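Local coordinates for glutaminyl-tRNA synthetase (Saccharomyces cerevisiae, PDB 3TL4), which attaches glutamine to tRNA(Gln) at the expense of ATP, and is represented here by its N-terminal appended tRNA-binding domain, at residues 33-37 / 55-59; 81-87 / 107-113. All blocks are in the same frame, centred on the assembly; numbering follows the deposited sequence.

Interaction 1. Residues 33-37 / 55-59; sequences SLYKL and VHNLA
Two short pieces of α-helix, 33-37 and 55-59, pack with their axes 9.0 Å apart at closest approach and their N-to-C directions at 127°, so they run obliquely but closer to antiparallel than to parallel. L34, L37 and A59 bury the most surface. The CA atoms of L34 and A59 lie 5.0 Å apart, the nearest pair, and the small CB of A59 points toward the partner helix to meet L34 CB at 3.8 Å and L34 N at 3.7 Å. L34 (chi1 t, chi2 p) leaves its backbone sideways; its CD1 reaches V55 CG2 at 3.9 Å and its CD2 lies 4.0 Å from H56 CD2, approaching that ring obliquely. L37 (m, t) points toward the partner helix, with CD1 3.7 Å from A59 CA and 3.8 Å from L58 CG, while its CB rests 4.0 Å from V55 CG2. The contact is made mainly by apolar side chains, with H56 at its side; the hydroxyl of S33, at its edge, bonds to the backbone N of G64 instead. F11, I24 and V74 close round the leucines. This is the buried packing of two sequence-adjacent helices, 28-39 and 49-62, in the core of an all-helical bundle.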
ATOM      1  N   SER A  33      16.611 -11.431   6.081  1.00 29.59           N
ATOM      2  CA  SER A  33      15.304 -11.748   5.508  1.00 21.98           C
ATOM      3  C   SER A  33      15.274 -11.358   4.037  1.00 23.65           C
ATOM      4  O   SER A  33      14.778 -12.112   3.201  1.00 31.59           O
ATOM      5  CB  SER A  33      14.161 -11.054   6.255  1.00 19.95           C
ATOM      6  OG  SER A  33      14.252 -11.248   7.652  1.00 30.17           O
ATOM      7  N   LEU A  34      15.809 -10.180   3.721  1.00 22.73           N
ATOM      8  CA  LEU A  34      15.807  -9.721   2.340  1.00 25.90           C
ATOM      9  C   LEU A  34      16.516 -10.736   1.453  1.00 22.72           C
ATOM     10  O   LEU A  34      15.980 -11.147   0.431  1.00 23.41           O
ATOM     11  CB  LEU A  34      16.435  -8.335   2.211  1.00 30.21           C
ATOM     12  CG  LEU A  34      16.355  -7.710   0.817  1.00 28.77           C
ATOM     13  CD1 LEU A  34      14.935  -7.758   0.302  1.00 13.02           C
ATOM     14  CD2 LEU A  34      16.844  -6.281   0.870  1.00 29.21           C
ATOM     15  N   TYR A  35      17.707 -11.154   1.870  1.00 27.93           N
ATOM     16  CA  TYR A  35      18.474 -12.187   1.170  1.00 27.40           C
ATOM     17  C   TYR A  35      17.645 -13.455   0.936  1.00 27.93           C
ATOM     18  O   TYR A  35      17.528 -13.933  -0.201  1.00 27.00           O
ATOM     19  CB  TYR A  35      19.745 -12.528   1.962  1.00 32.68           C
ATOM     20  CG  TYR A  35      20.724 -13.428   1.234  1.00 41.33           C
ATOM     21  CD1 TYR A  35      20.660 -14.810   1.359  1.00 41.75           C
ATOM     22  CD2 TYR A  35      21.721 -12.889   0.428  1.00 48.43           C
ATOM     23  CE1 TYR A  35      21.555 -15.632   0.688  1.00 47.51           C
ATOM     24  CE2 TYR A  35      22.616 -13.699  -0.244  1.00 51.93           C
ATOM     25  CZ  TYR A  35      22.531 -15.069  -0.112  1.00 52.34           C
ATOM     26  OH  TYR A  35      23.429 -15.872  -0.786  1.00 53.51           O
ATOM     27  N   LYS A  36      17.070 -14.000   2.005  1.00 22.95           N
ATOM     28  CA  LYS A  36      16.318 -15.248   1.872  1.00 32.44           C
ATOM     29  C   LYS A  36      15.071 -15.071   1.007  1.00 35.69           C
ATOM     30  O   LYS A  36      14.725 -15.959   0.232  1.00 42.30           O
ATOM     31  CB  LYS A  36      15.954 -15.853   3.234  1.00 40.49           C
ATOM     32  CG  LYS A  36      14.490 -15.664   3.650  1.00 52.70           C
ATOM     33  CD  LYS A  36      14.149 -16.358   4.983  1.00 61.57           C
ATOM     34  CE  LYS A  36      12.780 -15.911   5.550  1.00 64.42           C
ATOM     35  NZ  LYS A  36      11.611 -16.637   4.967  1.00 61.32           N
ATOM     36  N   LEU A  37      14.397 -13.931   1.140  1.00 31.23           N
ATOM     37  CA  LEU A  37      13.229 -13.636   0.315  1.00 28.18           C
ATOM     38  C   LEU A  37      13.598 -13.537  -1.172  1.00 25.67           C
ATOM     39  O   LEU A  37      12.962 -14.169  -2.018  1.00 29.66           O
ATOM     40  CB  LEU A  37      12.522 -12.359   0.789  1.00 25.11           C
ATOM     41  CG  LEU A  37      11.920 -12.392   2.201  1.00 21.84           C
ATOM     42  CD1 LEU A  37      11.521 -10.996   2.682  1.00 17.75           C
ATOM     43  CD2 LEU A  37      10.745 -13.371   2.316  1.00 18.40           C
ATOM     44  N   VAL A  55       9.577  -5.896  -1.772  1.00 20.37           N
ATOM     45  CA  VAL A  55      10.236  -6.987  -1.067  1.00 20.89           C
ATOM     46  C   VAL A  55      11.033  -6.446   0.127  1.00 26.93           C
ATOM     47  O   VAL A  55      11.096  -7.084   1.180  1.00 27.48           O
ATOM     48  CB  VAL A  55      11.088  -7.879  -1.997  1.00 22.03           C
ATOM     49  CG1 VAL A  55      12.264  -7.097  -2.574  1.00 22.20           C
ATOM     50  CG2 VAL A  55      11.585  -9.103  -1.242  1.00 20.56           C
ATOM     51  N   HIS A  56      11.595  -5.247  -0.003  1.00 30.01           N
ATOM     52  CA  HIS A  56      12.220  -4.621   1.157  1.00 28.48           C
ATOM     53  C   HIS A  56      11.208  -4.316   2.269  1.00 29.62           C
ATOM     54  O   HIS A  56      11.481  -4.554   3.444  1.00 31.85           O
ATOM     55  CB  HIS A  56      13.004  -3.371   0.790  1.00 36.25           C
ATOM     56  CG  HIS A  56      13.840  -2.852   1.914  1.00 43.77           C
ATOM     57  ND1 HIS A  56      13.820  -1.536   2.320  1.00 46.57           N
ATOM     58  CD2 HIS A  56      14.701  -3.487   2.750  1.00 45.28           C
ATOM     59  CE1 HIS A  56      14.638  -1.379   3.343  1.00 47.97           C
ATOM     60  NE2 HIS A  56      15.186  -2.549   3.622  1.00 47.33           N
ATOM     61  N   ASN A  57      10.044  -3.789   1.903  1.00 27.40           N
ATOM     62  CA  ASN A  57       8.944  -3.676   2.858  1.00 30.98           C
ATOM     63  C   ASN A  57       8.721  -4.991   3.582  1.00 29.02           C
ATOM     64  O   ASN A  57       8.640  -5.031   4.806  1.00 26.33           O
ATOM     65  CB  ASN A  57       7.630  -3.331   2.163  1.00 33.80           C
ATOM     66  CG  ASN A  57       7.555  -1.888   1.707  1.00 41.67           C
ATOM     67  OD1 ASN A  57       6.793  -1.567   0.791  1.00 43.73           O
ATOM     68  ND2 ASN A  57       8.330  -1.006   2.348  1.00 38.77           N
ATOM     69  N   LEU A  58       8.587  -6.066   2.808  1.00 26.40           N
ATOM     70  CA  LEU A  58       8.321  -7.376   3.387  1.00 21.75           C
ATOM     71  C   LEU A  58       9.424  -7.786   4.338  1.00 25.36           C
ATOM     72  O   LEU A  58       9.150  -8.313   5.419  1.00 31.77           O
ATOM     73  CB  LEU A  58       8.157  -8.443   2.309  1.00 24.85           C
ATOM     74  CG  LEU A  58       7.917  -9.848   2.868  1.00 25.84           C
ATOM     75  CD1 LEU A  58       6.722  -9.853   3.840  1.00 25.25           C
ATOM     76  CD2 LEU A  58       7.682 -10.825   1.740  1.00 26.89           C
ATOM     77  N   ALA A  59      10.671  -7.547   3.927  1.00 25.97           N
ATOM     78  CA  ALA A  59      11.819  -7.897   4.746  1.00 23.17           C
ATOM     79  C   ALA A  59      11.776  -7.100   6.035  1.00 25.05           C
ATOM     80  O   ALA A  59      12.164  -7.597   7.095  1.00 23.13           O
ATOM     81  CB  ALA A  59      13.108  -7.626   4.005  1.00 25.85           C
TER

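Interaction 2. Residues 81-87 / 107-113; sequences DLKTSLQ and MNENSGV
D81, in the loop after helix 70-78, has helix-like backbone angles (phi/psi -69/-46), and its CB faces the turn that ends helix 104-109. Its carboxylate, hydrogen-bonded to N79 ND2, is also linked to N108 through a water that donates to D81 OD2 (2.7 Å) and to N108 OD1 (2.6 Å). D81 O lies 3.7 Å from V113 CG2, and the CA atoms of D81 and V113 are 5.8 Å apart. L82 (-101/102; rotamer m, t) supplies the apolar part of the contact: its CD2 meets V113 CG2 at 3.5 Å and S111 CB at 3.8 Å, and its CD1 is 4.2 Å from CE of selenomethionine M107. K83 contributes its backbone, K83 N donating to Q87 OE1 (2.8 Å). T84 is the N-cap of the next helix, its OG1 accepting from Q87 N at 3.1 Å. With OE1 of Q87 (m, t, chi3 -84°) held by K83 N, its NE2 is presented to S111 O and donates to it (2.8 Å, 164°); the CA atoms of Q87 and S111 stand 5.0 Å apart. In the partner segment, N110 is the first residue to leave helical phi/psi, and the chain then turns through G112 (63/16), with V113 N bonded to N108 O (3.2 Å) and S111 OG to M107 O (2.8 Å). The contact thus joins the start of helix 85-98 to the end of helix 104-109: A91 of the former touches L82, M107 and S111, I73 of helix 70-78 meets L82 and M107, and W160 packs on L86 and Q87.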
ATOM      1  N   ASP A  81       0.426  -9.297  -8.178  1.00 33.96           N
ATOM      2  CA  ASP A  81      -0.794  -9.371  -7.382  1.00 34.19           C
ATOM      3  C   ASP A  81      -0.782  -8.329  -6.254  1.00 34.69           C
ATOM      4  O   ASP A  81      -1.761  -7.612  -6.041  1.00 27.30           O
ATOM      5  CB  ASP A  81      -0.980 -10.782  -6.816  1.00 31.74           C
ATOM      6  CG  ASP A  81      -1.391 -11.806  -7.886  1.00 41.11           C
ATOM      7  OD1 ASP A  81      -1.862 -11.399  -8.983  1.00 40.59           O
ATOM      8  OD2 ASP A  81      -1.253 -13.025  -7.621  1.00 43.95           O
ATOM      9  N   LEU A  82       0.341  -8.243  -5.552  1.00 32.55           N
ATOM     10  CA  LEU A  82       0.500  -7.301  -4.451  1.00 29.15           C
ATOM     11  C   LEU A  82       1.294  -6.095  -4.930  1.00 34.29           C
ATOM     12  O   LEU A  82       2.520  -6.168  -5.052  1.00 32.58           O
ATOM     13  CB  LEU A  82       1.231  -7.975  -3.292  1.00 27.67           C
ATOM     14  CG  LEU A  82       0.613  -9.279  -2.780  1.00 24.85           C
ATOM     15  CD1 LEU A  82       1.488  -9.887  -1.708  1.00 22.71           C
ATOM     16  CD2 LEU A  82      -0.797  -9.042  -2.239  1.00 23.64           C
ATOM     17  N   LYS A  83       0.593  -4.992  -5.194  1.00 35.03           N
ATOM     18  CA  LYS A  83       1.187  -3.808  -5.817  1.00 35.45           C
ATOM     19  C   LYS A  83       1.590  -2.710  -4.836  1.00 37.26           C
ATOM     20  O   LYS A  83       2.393  -1.849  -5.182  1.00 40.81           O
ATOM     21  CB  LYS A  83       0.234  -3.197  -6.858  1.00 35.79           C
ATOM     22  CG  LYS A  83      -0.192  -4.121  -7.979  1.00 45.91           C
ATOM     23  CD  LYS A  83       0.999  -4.592  -8.812  1.00 58.26           C
ATOM     24  CE  LYS A  83       1.535  -3.491  -9.721  1.00 68.31           C
ATOM     25  NZ  LYS A  83       2.609  -3.972 -10.646  1.00 68.68           N
ATOM     26  N   THR A  84       1.029  -2.705  -3.630  1.00 33.86           N
ATOM     27  CA  THR A  84       1.310  -1.605  -2.697  1.00 33.26           C
ATOM     28  C   THR A  84       1.874  -2.091  -1.362  1.00 30.56           C
ATOM     29  O   THR A  84       1.762  -3.275  -1.024  1.00 27.50           O
ATOM     30  CB  THR A  84       0.053  -0.728  -2.439  1.00 32.27           C
ATOM     31  OG1 THR A  84      -0.960  -1.518  -1.814  1.00 30.96           O
ATOM     32  CG2 THR A  84      -0.500  -0.180  -3.741  1.00 31.67           C
ATOM     33  N   SER A  85       2.490  -1.171  -0.622  1.00 27.94           N
ATOM     34  CA  SER A  85       2.982  -1.445   0.724  1.00 33.41           C
ATOM     35  C   SER A  85       1.835  -1.900   1.592  1.00 28.79           C
ATOM     36  O   SER A  85       2.003  -2.734   2.487  1.00 24.37           O
ATOM     37  CB  SER A  85       3.575  -0.188   1.350  1.00 36.50           C
ATOM     38  OG  SER A  85       4.702   0.243   0.625  1.00 52.09           O
ATOM     39  N   LEU A  86       0.674  -1.313   1.326  1.00 25.74           N
ATOM     40  CA  LEU A  86      -0.558  -1.625   2.033  1.00 25.05           C
ATOM     41  C   LEU A  86      -0.986  -3.077   1.803  1.00 22.00           C
ATOM     42  O   LEU A  86      -1.362  -3.764   2.743  1.00 25.96           O
ATOM     43  CB  LEU A  86      -1.657  -0.659   1.596  1.00 30.61           C
ATOM     44  CG  LEU A  86      -2.901  -0.620   2.474  1.00 37.30           C
ATOM     45  CD1 LEU A  86      -2.561   0.011   3.807  1.00 40.36           C
ATOM     46  CD2 LEU A  86      -4.021   0.145   1.790  1.00 37.98           C
ATOM     47  N   GLN A  87      -0.918  -3.546   0.559  1.00 23.49           N
ATOM     48  CA  GLN A  87      -1.257  -4.943   0.248  1.00 22.29           C
ATOM     49  C   GLN A  87      -0.230  -5.893   0.831  1.00 26.18           C
ATOM     50  O   GLN A  87      -0.570  -6.995   1.272  1.00 29.10           O
ATOM     51  CB  GLN A  87      -1.337  -5.183  -1.260  1.00 18.38           C
ATOM     52  CG  GLN A  87      -2.536  -4.543  -1.946  1.00 18.96           C
ATOM     53  CD  GLN A  87      -2.656  -4.976  -3.390  1.00 27.43           C
ATOM     54  OE1 GLN A  87      -2.013  -4.417  -4.272  1.00 28.00           O
ATOM     55  NE2 GLN A  87      -3.480  -5.981  -3.638  1.00 26.43           N
HETATM   56  N   MSE A 107      -4.711 -15.525   1.109  1.00 19.63           N
HETATM   57  CA  MSE A 107      -3.936 -14.301   1.185  1.00 23.00           C
HETATM   58  C   MSE A 107      -4.474 -13.242   0.214  1.00 22.04           C
HETATM   59  O   MSE A 107      -4.764 -12.125   0.610  1.00 21.07           O
HETATM   60  CB  MSE A 107      -2.482 -14.601   0.869  1.00 21.83           C
HETATM   61  CG  MSE A 107      -1.560 -13.435   1.119  1.00 26.17           C
HETATM   62 SE   MSE A 107       0.128 -13.677   0.164  1.00 43.42          SE
HETATM   63  CE  MSE A 107      -0.507 -13.585  -1.668  1.00 21.34           C
ATOM     64  N   ASN A 108      -4.590 -13.606  -1.058  1.00 20.82           N
ATOM     65  CA  ASN A 108      -5.150 -12.727  -2.076  1.00 24.72           C
ATOM     66  C   ASN A 108      -6.475 -12.104  -1.632  1.00 29.45           C
ATOM     67  O   ASN A 108      -6.644 -10.886  -1.665  1.00 24.01           O
ATOM     68  CB  ASN A 108      -5.368 -13.504  -3.377  1.00 26.04           C
ATOM     69  CG  ASN A 108      -4.092 -13.686  -4.174  1.00 30.01           C
ATOM     70  OD1 ASN A 108      -3.015 -13.227  -3.772  1.00 23.72           O
ATOM     71  ND2 ASN A 108      -4.209 -14.355  -5.327  1.00 27.22           N
ATOM     72  N   GLU A 109      -7.406 -12.957  -1.219  1.00 29.75           N
ATOM     73  CA  GLU A 109      -8.723 -12.529  -0.748  1.00 34.99           C
ATOM     74  C   GLU A 109      -8.664 -11.524   0.410  1.00 33.36           C
ATOM     75  O   GLU A 109      -9.579 -10.734   0.594  1.00 37.84           O
ATOM     76  CB  GLU A 109      -9.551 -13.759  -0.346  1.00 40.18           C
ATOM     77  CG  GLU A 109     -10.913 -13.467   0.274  1.00 56.38           C
ATOM     78  CD  GLU A 109     -11.817 -14.698   0.320  1.00 71.68           C
ATOM     79  OE1 GLU A 109     -11.330 -15.812   0.014  1.00 73.64           O
ATOM     80  OE2 GLU A 109     -13.015 -14.550   0.655  1.00 77.86           O
ATOM     81  N   ASN A 110      -7.592 -11.557   1.193  1.00 25.18           N
ATOM     82  CA  ASN A 110      -7.466 -10.657   2.332  1.00 21.11           C
ATOM     83  C   ASN A 110      -6.395  -9.587   2.156  1.00 27.65           C
ATOM     84  O   ASN A 110      -6.052  -8.895   3.105  1.00 35.96           O
ATOM     85  CB  ASN A 110      -7.220 -11.441   3.617  1.00 27.41           C
ATOM     86  CG  ASN A 110      -8.438 -12.229   4.046  1.00 32.37           C
ATOM     87  OD1 ASN A 110      -9.328 -11.695   4.705  1.00 28.46           O
ATOM     88  ND2 ASN A 110      -8.494 -13.502   3.663  1.00 36.40           N
ATOM     89  N   SER A 111      -5.892  -9.437   0.934  1.00 23.68           N
ATOM     90  CA  SER A 111      -4.892  -8.413   0.642  1.00 25.58           C
ATOM     91  C   SER A 111      -5.310  -7.561  -0.539  1.00 22.58           C
ATOM     92  O   SER A 111      -4.469  -7.071  -1.273  1.00 27.68           O
ATOM     93  CB  SER A 111      -3.540  -9.055   0.344  1.00 22.36           C
ATOM     94  OG  SER A 111      -3.203  -9.937   1.391  1.00 31.95           O
ATOM     95  N   GLY A 112      -6.613  -7.410  -0.733  1.00 25.08           N
ATOM     96  CA  GLY A 112      -7.134  -6.538  -1.769  1.00 26.66           C
ATOM     97  C   GLY A 112      -6.767  -6.939  -3.183  1.00 29.79           C
ATOM     98  O   GLY A 112      -6.911  -6.135  -4.112  1.00 30.04           O
ATOM     99  N   VAL A 113      -6.302  -8.175  -3.366  1.00 27.38           N
ATOM    100  CA  VAL A 113      -5.881  -8.621  -4.695  1.00 28.78           C
ATOM    101  C   VAL A 113      -7.074  -8.643  -5.655  1.00 29.71           C
ATOM    102  O   VAL A 113      -8.141  -9.142  -5.319  1.00 30.27           O
ATOM    103  CB  VAL A 113      -5.157  -9.998  -4.656  1.00 26.01           C
ATOM    104  CG1 VAL A 113      -4.978 -10.556  -6.061  1.00 23.91           C
ATOM    105  CG2 VAL A 113      -3.790  -9.878  -3.945  1.00 15.70           C
TER
HETATM  106  O   HOH W   1      -0.838 -13.871  -5.106  1.00 31.82           O

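Both contacts belong to the same N-terminal helical part of the domain, with centres about 16 Å apart, and they follow one another along the chain. They touch directly: N57 OD1 of interaction 1 and S85 OG of interaction 2 are 2.8 Å apart, a probable hydrogen bond from helix 49-62 to the first turn of helix 85-98. Helix 70-78 also connects them through apolar contacts, since V74 meets L37 and L58, while I73 meets L58, L82 and M107. Interaction 1 is helix-on-helix packing, whereas interaction 2 ties together helix ends and loops with polar and apolar contacts. Both lie within the tRNA-binding domain, in its non-specific RNA-binding region.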